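Diketoreductase (Acinetobacter baylyi, PDB 4E12) reduces dicarbonyl compounds with NADH and probably also interconverts (3S)-3-hydroxyacyl-CoA and 3-oxoacyl-CoA in fatty acid beta-oxidation. Local coordinates at residues 14-22 / 143-151; 77-85 / 105-113. All coordinates share one frame; numbering follows the deposited sequence.

Interaction 1: residues 14-22 / 143-151; sequences VLGSQIAFQ and HFANHVWVN. With SO4 (sulfate ion), chain H; SO4 (sulfate ion), chain J.
The carboxamide of Gln18 is read on both its oxygen and its nitrogen by the turn at 146-148. Its OE1 accepts from Val148 N at 3.0 Å in a fairly straight bond, with the donor almost in line with the carbonyl bond. His147 N lies closer to the same OE1, but its N-H is bent to 122°, so this second bond is weak. The amide nitrogen completes the match: Gln18 NE2 donates to Asn146 OD1 at 2.8 Å, with that oxygen close to the Gln18 amide plane, although the two amide planes themselves are turned 36° apart. A chain extended beyond CG carries the buried Gln18 group from the helix to the turn.

Helix 14-25 is the first helix of a Rossmann-type NAD-binding domain, and its N-terminal end belongs to the cofactor site through Val14 and Leu15. No NAD is bound here; instead Val14 N donates to O4 and Leu15 N to O2 of one sulfate, each at 2.9 Å, consistent with a site made for a phosphate. A second sulfate lies at the edge of the His147 ring, where His147 NE2 donates to its O3 at 3.3 Å, and Asn146 ND2 adds weak bonds.

Beyond the polar centre, Val148 packs both its methyls against Gln18 CB, and CG2 also meets Gln22 CB at 3.9 Å. The amide of Gln22 is directed instead to Tyr54 and the carbonyl of Ile177. On the strand side of the contact, Ile19 lies over one face of the Phe144 ring in a CH-pi contact, CG1 standing 3.8 Å from the centroid and 15° off the normal, while the chain end, Ile19 CD1, comes to 3.4 Å from Phe144 CD1. Next to Phe144, His143, predicted to matter for catalysis, bonds to Ser122 and Glu155.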
loop_
_atom_site.group_PDB
_atom_site.type_symbol
_atom_site.label_atom_id
_atom_site.label_comp_id
_atom_site.label_asym_id
_atom_site.label_seq_id
_atom_site.Cartn_x
_atom_site.Cartn_y
_atom_site.Cartn_z
ATOM N N VAL A 14 -23.297 11.671 -8.054
ATOM C CA VAL A 14 -22.034 12.128 -7.480
ATOM C C VAL A 14 -20.903 12.139 -8.519
ATOM O O VAL A 14 -20.214 13.152 -8.677
ATOM C CB VAL A 14 -21.632 11.249 -6.267
ATOM C CG1 VAL A 14 -20.244 11.618 -5.780
ATOM C CG2 VAL A 14 -22.649 11.418 -5.137
ATOM N N LEU A 15 -20.731 11.027 -9.236
ATOM C CA LEU A 15 -19.658 10.902 -10.216
ATOM C C LEU A 15 -19.965 11.630 -11.523
ATOM O O LEU A 15 -19.100 12.319 -12.057
ATOM C CB LEU A 15 -19.327 9.442 -10.508
ATOM C CG LEU A 15 -18.779 8.627 -9.333
ATOM C CD1 LEU A 15 -18.738 7.141 -9.675
ATOM C CD2 LEU A 15 -17.400 9.147 -8.962
ATOM N N GLY A 16 -21.164 11.459 -12.059
ATOM C CA GLY A 16 -21.508 12.143 -13.293
ATOM C C GLY A 16 -21.430 13.660 -13.193
ATOM O O GLY A 16 -21.017 14.341 -14.134
ATOM N N SER A 17 -21.837 14.209 -12.060
ATOM C CA SER A 17 -21.840 15.666 -11.935
ATOM C C SER A 17 -20.410 16.204 -11.844
ATOM O O SER A 17 -20.116 17.250 -12.420
ATOM C CB SER A 17 -22.686 16.158 -10.758
ATOM O OG SER A 17 -22.126 15.748 -9.531
ATOM N N GLN A 18 -19.520 15.502 -11.145
ATOM C CA GLN A 18 -18.115 15.934 -11.090
ATOM C C GLN A 18 -17.462 15.868 -12.465
ATOM O O GLN A 18 -16.705 16.761 -12.850
ATOM C CB GLN A 18 -17.310 15.068 -10.125
ATOM C CG GLN A 18 -17.786 15.163 -8.707
ATOM C CD GLN A 18 -16.952 14.360 -7.736
ATOM O OE1 GLN A 18 -15.729 14.258 -7.860
ATOM N NE2 GLN A 18 -17.616 13.780 -6.760
ATOM N N ILE A 19 -17.736 14.797 -13.203
ATOM C CA ILE A 19 -17.144 14.620 -14.517
ATOM C C ILE A 19 -17.632 15.726 -15.441
ATOM O O ILE A 19 -16.853 16.321 -16.190
ATOM C CB ILE A 19 -17.523 13.244 -15.120
ATOM C CG1 ILE A 19 -16.918 12.112 -14.279
ATOM C CG2 ILE A 19 -17.097 13.179 -16.582
ATOM C CD1 ILE A 19 -17.363 10.708 -14.690
ATOM N N ALA A 20 -18.930 15.994 -15.372
ATOM C CA ALA A 20 -19.545 17.019 -16.196
ATOM C C ALA A 20 -18.989 18.388 -15.847
ATOM O O ALA A 20 -18.651 19.167 -16.743
ATOM C CB ALA A 20 -21.059 16.977 -16.042
ATOM N N PHE A 21 -18.844 18.669 -14.552
ATOM C CA PHE A 21 -18.392 19.977 -14.126
ATOM C C PHE A 21 -16.933 20.204 -14.455
ATOM O O PHE A 21 -16.585 21.259 -14.970
ATOM C CB PHE A 21 -18.647 20.249 -12.638
ATOM C CG PHE A 21 -18.526 21.702 -12.285
ATOM C CD1 PHE A 21 -19.639 22.538 -12.363
ATOM C CD2 PHE A 21 -17.299 22.244 -11.888
ATOM C CE1 PHE A 21 -19.536 23.911 -12.048
ATOM C CE2 PHE A 21 -17.184 23.603 -11.573
ATOM C CZ PHE A 21 -18.302 24.437 -11.650
ATOM N N GLN A 22 -16.078 19.237 -14.143
ATOM C CA GLN A 22 -14.672 19.295 -14.522
ATOM C C GLN A 22 -14.530 19.560 -16.026
ATOM O O GLN A 22 -13.700 20.360 -16.468
ATOM C CB GLN A 22 -13.973 17.973 -14.151
ATOM C CG GLN A 22 -12.452 17.959 -14.395
ATOM C CD GLN A 22 -11.655 18.835 -13.435
ATOM O OE1 GLN A 22 -12.204 19.455 -12.520
ATOM N NE2 GLN A 22 -10.346 18.887 -13.643
ATOM N N HIS A 143 -12.199 6.119 -16.394
ATOM C CA HIS A 143 -12.575 5.901 -15.012
ATOM C C HIS A 143 -11.955 6.968 -14.134
ATOM O O HIS A 143 -10.733 7.135 -14.100
ATOM C CB HIS A 143 -12.117 4.511 -14.577
ATOM C CG HIS A 143 -12.556 4.127 -13.194
ATOM N ND1 HIS A 143 -11.661 3.878 -12.177
ATOM C CD2 HIS A 143 -13.790 3.954 -12.663
ATOM C CE1 HIS A 143 -12.325 3.568 -11.075
ATOM N NE2 HIS A 143 -13.618 3.607 -11.345
ATOM N N PHE A 144 -12.824 7.689 -13.445
ATOM C CA PHE A 144 -12.459 8.784 -12.546
ATOM C C PHE A 144 -12.512 8.332 -11.084
ATOM O O PHE A 144 -13.050 7.270 -10.764
ATOM C CB PHE A 144 -13.460 9.925 -12.727
ATOM C CG PHE A 144 -13.447 10.524 -14.096
ATOM C CD1 PHE A 144 -14.088 9.889 -15.157
ATOM C CD2 PHE A 144 -12.792 11.729 -14.332
ATOM C CE1 PHE A 144 -14.072 10.453 -16.435
ATOM C CE2 PHE A 144 -12.775 12.290 -15.593
ATOM C CZ PHE A 144 -13.413 11.655 -16.647
ATOM N N ALA A 145 -11.988 9.170 -10.192
ATOM C CA ALA A 145 -12.012 8.889 -8.764
ATOM C C ALA A 145 -12.813 9.976 -8.058
ATOM O O ALA A 145 -12.758 11.139 -8.460
ATOM C CB ALA A 145 -10.590 8.873 -8.225
ATOM N N ASN A 146 -13.533 9.623 -6.998
ATOM C CA ASN A 146 -14.360 10.612 -6.296
ATOM C C ASN A 146 -13.494 11.839 -5.916
ATOM O O ASN A 146 -12.339 11.695 -5.496
ATOM C CB ASN A 146 -14.991 9.980 -5.053
ATOM C CG ASN A 146 -16.112 10.821 -4.477
ATOM O OD1 ASN A 146 -16.662 11.697 -5.150
ATOM N ND2 ASN A 146 -16.451 10.567 -3.219
ATOM N N HIS A 147 -14.059 13.037 -6.076
ATOM C CA HIS A 147 -13.327 14.297 -5.915
ATOM C C HIS A 147 -12.301 14.482 -7.027
ATOM O O HIS A 147 -11.102 14.617 -6.770
ATOM C CB HIS A 147 -12.680 14.391 -4.531
ATOM C CG HIS A 147 -13.673 14.436 -3.411
ATOM N ND1 HIS A 147 -13.395 15.010 -2.189
ATOM C CD2 HIS A 147 -14.947 13.981 -3.331
ATOM C CE1 HIS A 147 -14.451 14.903 -1.405
ATOM N NE2 HIS A 147 -15.407 14.284 -2.074
ATOM N N VAL A 148 -12.799 14.516 -8.261
ATOM C CA VAL A 148 -11.964 14.518 -9.457
ATOM C C VAL A 148 -11.059 15.741 -9.543
ATOM O O VAL A 148 -10.016 15.685 -10.194
ATOM C CB VAL A 148 -12.806 14.442 -10.758
ATOM C CG1 VAL A 148 -13.718 13.222 -10.739
ATOM C CG2 VAL A 148 -13.598 15.728 -10.958
ATOM N N TRP A 149 -11.454 16.846 -8.918
ATOM C CA TRP A 149 -10.651 18.061 -8.991
ATOM C C TRP A 149 -9.334 17.881 -8.235
ATOM O O TRP A 149 -8.334 18.526 -8.563
ATOM C CB TRP A 149 -11.416 19.277 -8.441
ATOM C CG TRP A 149 -11.801 19.123 -7.008
ATOM C CD1 TRP A 149 -11.058 19.460 -5.907
ATOM C CD2 TRP A 149 -13.024 18.575 -6.515
ATOM N NE1 TRP A 149 -11.745 19.146 -4.760
ATOM C CE2 TRP A 149 -12.954 18.597 -5.102
ATOM C CE3 TRP A 149 -14.171 18.056 -7.128
ATOM C CZ2 TRP A 149 -13.991 18.115 -4.290
ATOM C CZ3 TRP A 149 -15.203 17.577 -6.321
ATOM C CH2 TRP A 149 -15.104 17.611 -4.919
ATOM N N VAL A 150 -9.334 17.001 -7.233
ATOM C CA VAL A 150 -8.145 16.762 -6.410
ATOM C C VAL A 150 -7.518 15.380 -6.671
ATOM O O VAL A 150 -6.308 15.269 -6.900
ATOM C CB VAL A 150 -8.449 16.972 -4.900
ATOM C CG1 VAL A 150 -9.587 16.069 -4.448
ATOM C CG2 VAL A 150 -7.204 16.725 -4.075
ATOM N N ASN A 151 -8.333 14.333 -6.657
ATOM C CA ASN A 151 -7.855 12.999 -7.021
ATOM C C ASN A 151 -8.052 12.878 -8.517
ATOM O O ASN A 151 -9.026 12.277 -8.982
ATOM C CB ASN A 151 -8.682 11.944 -6.298
ATOM C CG ASN A 151 -8.657 12.128 -4.799
ATOM O OD1 ASN A 151 -7.629 12.509 -4.231
ATOM N ND2 ASN A 151 -9.792 11.893 -4.151
HETATM S S SO4 H . -23.665 8.114 -8.351
HETATM O O1 SO4 H . -22.947 7.023 -7.666
HETATM O O2 SO4 H . -22.704 8.891 -9.159
HETATM O O3 SO4 H . -24.710 7.551 -9.222
HETATM O O4 SO4 H . -24.293 8.991 -7.342
HETATM S S SO4 J . -19.048 13.045 -1.761
HETATM O O1 SO4 J . -18.345 13.373 -3.017
HETATM O O2 SO4 J . -20.395 13.657 -1.789
HETATM O O3 SO4 J . -18.271 13.577 -0.621
HETATM O O4 SO4 J . -19.174 11.575 -1.631
#

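Interaction 2: residues 77-85 / 105-113; sequences DDLAQAVKD and TKLGELAPA
Leu79 and Leu107 both set CG trans to the backbone nitrogen (chi1 -175° and -170°), which brings Leu79 CD1 to 4.2 Å from Leu107 CD1, the two side chains crossing at about a right angle. Leu110 takes a different setting, CG opposite its carbonyl carbon, and lays CD1 against Leu79 CG at 3.8 Å. This is helix-to-helix packing on one side of the parallel part of the Rossmann sheet: the short helix 79-82 leads into strand 88-91, and helix 97-110 leads into strand 116-119.

Val83, the first residue after helix 79-82 to leave helical backbone angles, sends its two methyls to different places. CG1 meets Leu107 CD1 at 3.6 Å, and CG2 lies over the chain at Leu110 and Ala111, 4.0 Å from Ala111 CA. Beneath them, Leu79 and Leu107 reach Leu10, while Val83 and Leu107 touch Val89, so the interface continues into the sheet. At the outer side, Ala80 CB faces both methyls of Leu110.

No hydrogen bond crosses the contact. At its far end the Pro112 ring presses on backbone oxygens, CD lying 3.1 Å from Val83 O and CG 3.4 Å from Lys84 O.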
loop_
_atom_site.group_PDB
_atom_site.type_symbol
_atom_site.label_atom_id
_atom_site.label_comp_id
_atom_site.label_asym_id
_atom_site.label_seq_id
_atom_site.Cartn_x
_atom_site.Cartn_y
_atom_site.Cartn_z
ATOM N N ASP A 77 -33.242 15.888 -20.873
ATOM C CA ASP A 77 -33.789 14.589 -20.493
ATOM C C ASP A 77 -34.333 13.875 -21.715
ATOM O O ASP A 77 -35.228 13.031 -21.624
ATOM C CB ASP A 77 -34.822 14.674 -19.358
ATOM C CG ASP A 77 -36.099 15.406 -19.745
ATOM O OD1 ASP A 77 -36.204 15.971 -20.864
ATOM O OD2 ASP A 77 -37.014 15.420 -18.893
ATOM N N ASP A 78 -33.772 14.223 -22.864
ATOM C CA ASP A 78 -34.122 13.589 -24.122
ATOM C C ASP A 78 -32.821 13.050 -24.710
ATOM O O ASP A 78 -32.035 13.808 -25.274
ATOM C CB ASP A 78 -34.741 14.641 -25.051
ATOM C CG ASP A 78 -35.157 14.071 -26.400
ATOM O OD1 ASP A 78 -34.780 12.926 -26.728
ATOM O OD2 ASP A 78 -35.867 14.787 -27.133
ATOM N N LEU A 79 -32.588 11.747 -24.570
ATOM C CA LEU A 79 -31.298 11.158 -24.948
ATOM C C LEU A 79 -30.892 11.502 -26.387
ATOM O O LEU A 79 -29.755 11.920 -26.640
ATOM C CB LEU A 79 -31.317 9.638 -24.712
ATOM C CG LEU A 79 -30.024 8.853 -24.928
ATOM C CD1 LEU A 79 -28.910 9.421 -24.059
ATOM C CD2 LEU A 79 -30.266 7.390 -24.589
ATOM N N ALA A 80 -31.824 11.345 -27.328
ATOM C CA ALA A 80 -31.562 11.646 -28.730
ATOM C C ALA A 80 -31.042 13.071 -28.897
ATOM O O ALA A 80 -30.054 13.297 -29.602
ATOM C CB ALA A 80 -32.835 11.447 -29.557
ATOM N N GLN A 81 -31.715 14.025 -28.257
ATOM C CA GLN A 81 -31.315 15.429 -28.308
ATOM C C GLN A 81 -30.011 15.651 -27.543
ATOM O O GLN A 81 -29.175 16.460 -27.950
ATOM C CB GLN A 81 -32.415 16.319 -27.715
ATOM C CG GLN A 81 -33.708 16.301 -28.521
ATOM C CD GLN A 81 -33.499 16.801 -29.944
ATOM O OE1 GLN A 81 -32.781 17.778 -30.167
ATOM N NE2 GLN A 81 -34.108 16.123 -30.916
ATOM N N ALA A 82 -29.843 14.936 -26.429
ATOM C CA ALA A 82 -28.650 15.087 -25.594
ATOM C C ALA A 82 -27.361 14.716 -26.327
ATOM O O ALA A 82 -26.294 15.265 -26.035
ATOM C CB ALA A 82 -28.780 14.252 -24.338
ATOM N N VAL A 83 -27.437 13.778 -27.259
ATOM C CA VAL A 83 -26.215 13.291 -27.895
ATOM C C VAL A 83 -26.144 13.576 -29.395
ATOM O O VAL A 83 -25.302 13.001 -30.089
ATOM C CB VAL A 83 -26.059 11.773 -27.707
ATOM C CG1 VAL A 83 -26.044 11.409 -26.226
ATOM C CG2 VAL A 83 -27.166 11.036 -28.444
ATOM N N LYS A 84 -27.008 14.453 -29.898
ATOM C CA LYS A 84 -27.149 14.624 -31.340
ATOM C C LYS A 84 -25.871 15.077 -32.038
ATOM O O LYS A 84 -25.630 14.705 -33.189
ATOM C CB LYS A 84 -28.305 15.570 -31.683
ATOM C CG LYS A 84 -28.143 16.989 -31.178
ATOM C CD LYS A 84 -29.376 17.824 -31.529
ATOM C CE LYS A 84 -29.277 19.243 -30.993
ATOM N NZ LYS A 84 -30.514 20.032 -31.271
ATOM N N ASP A 85 -25.056 15.875 -31.362
ATOM C CA ASP A 85 -23.828 16.372 -31.968
ATOM C C ASP A 85 -22.650 16.092 -31.033
ATOM O O ASP A 85 -21.649 16.813 -31.049
ATOM C CB ASP A 85 -23.937 17.880 -32.234
ATOM C CG ASP A 85 -22.817 18.405 -33.133
ATOM O OD1 ASP A 85 -22.214 17.603 -33.879
ATOM O OD2 ASP A 85 -22.532 19.619 -33.087
ATOM N N THR A 105 -27.636 0.409 -26.041
ATOM C CA THR A 105 -28.324 0.008 -27.267
ATOM C C THR A 105 -28.969 1.205 -27.941
ATOM O O THR A 105 -28.877 1.370 -29.162
ATOM C CB THR A 105 -29.338 -1.088 -27.004
ATOM O OG1 THR A 105 -28.639 -2.235 -26.514
ATOM C CG2 THR A 105 -30.055 -1.465 -28.295
ATOM N N LYS A 106 -29.595 2.053 -27.136
ATOM C CA LYS A 106 -30.205 3.273 -27.626
ATOM C C LYS A 106 -29.122 4.227 -28.091
ATOM O O LYS A 106 -29.173 4.756 -29.205
ATOM C CB LYS A 106 -31.005 3.925 -26.506
ATOM C CG LYS A 106 -32.083 3.039 -25.948
ATOM C CD LYS A 106 -32.678 3.636 -24.701
ATOM C CE LYS A 106 -33.679 2.692 -24.072
ATOM N NZ LYS A 106 -34.215 3.258 -22.812
ATOM N N LEU A 107 -28.131 4.433 -27.225
ATOM C CA LEU A 107 -27.070 5.394 -27.476
ATOM C C LEU A 107 -26.407 5.075 -28.810
ATOM O O LEU A 107 -26.157 5.967 -29.625
ATOM C CB LEU A 107 -26.034 5.349 -26.333
ATOM C CG LEU A 107 -24.958 6.436 -26.276
ATOM C CD1 LEU A 107 -25.592 7.807 -26.003
ATOM C CD2 LEU A 107 -23.949 6.091 -25.188
ATOM N N GLY A 108 -26.121 3.797 -29.036
ATOM C CA GLY A 108 -25.495 3.406 -30.284
ATOM C C GLY A 108 -26.318 3.797 -31.497
ATOM O O GLY A 108 -25.768 4.074 -32.568
ATOM N N GLU A 109 -27.638 3.823 -31.322
ATOM C CA GLU A 109 -28.566 4.190 -32.393
ATOM C C GLU A 109 -28.671 5.703 -32.529
ATOM O O GLU A 109 -28.651 6.243 -33.637
ATOM C CB GLU A 109 -29.959 3.622 -32.107
ATOM C CG GLU A 109 -30.017 2.103 -31.999
ATOM C CD GLU A 109 -31.405 1.589 -31.640
ATOM O OE1 GLU A 109 -32.279 2.411 -31.285
ATOM O OE2 GLU A 109 -31.619 0.360 -31.712
ATOM N N LEU A 110 -28.773 6.382 -31.392
ATOM C CA LEU A 110 -29.059 7.809 -31.365
ATOM C C LEU A 110 -27.850 8.700 -31.649
ATOM O O LEU A 110 -28.000 9.826 -32.128
ATOM C CB LEU A 110 -29.680 8.174 -30.023
ATOM C CG LEU A 110 -30.930 7.374 -29.662
ATOM C CD1 LEU A 110 -31.455 7.784 -28.296
ATOM C CD2 LEU A 110 -31.998 7.584 -30.721
ATOM N N ALA A 111 -26.647 8.223 -31.359
ATOM C CA ALA A 111 -25.488 9.087 -31.490
ATOM C C ALA A 111 -24.913 9.091 -32.897
ATOM O O ALA A 111 -24.892 8.061 -33.579
ATOM C CB ALA A 111 -24.411 8.689 -30.483
ATOM N N PRO A 112 -24.447 10.263 -33.362
ATOM C CA PRO A 112 -23.852 10.290 -34.696
ATOM C C PRO A 112 -22.642 9.347 -34.753
ATOM O O PRO A 112 -22.043 9.024 -33.724
ATOM C CB PRO A 112 -23.460 11.758 -34.878
ATOM C CG PRO A 112 -23.289 12.283 -33.490
ATOM C CD PRO A 112 -24.299 11.549 -32.657
ATOM N N ALA A 113 -22.297 8.886 -35.949
ATOM C CA ALA A 113 -21.256 7.876 -36.102
ATOM C C ALA A 113 -19.923 8.293 -35.472
ATOM O O ALA A 113 -19.111 7.440 -35.103
ATOM C CB ALA A 113 -21.067 7.534 -37.572
#

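From the N terminus, strand 6-10 runs into helix 14-25, where interaction 1 begins; it closes only when the chain returns at 143-151, which takes in the last residues of strand 139-144 and the turn beyond. Within this long excursion of 120 residues, interaction 2 opens at 77-85 and closes at 105-113, a short loop of 19 residues containing strand 88-91 and the start of helix 97-110. The second contact is therefore enclosed by the first, and the two do not cross. Their centres are about 23 Å apart and their nearest atoms about 11 Å. Interaction 1 ties the first helix to strand 139-144 and the turn that follows it, whereas interaction 2 joins the connections that precede strands 88-91 and 116-119.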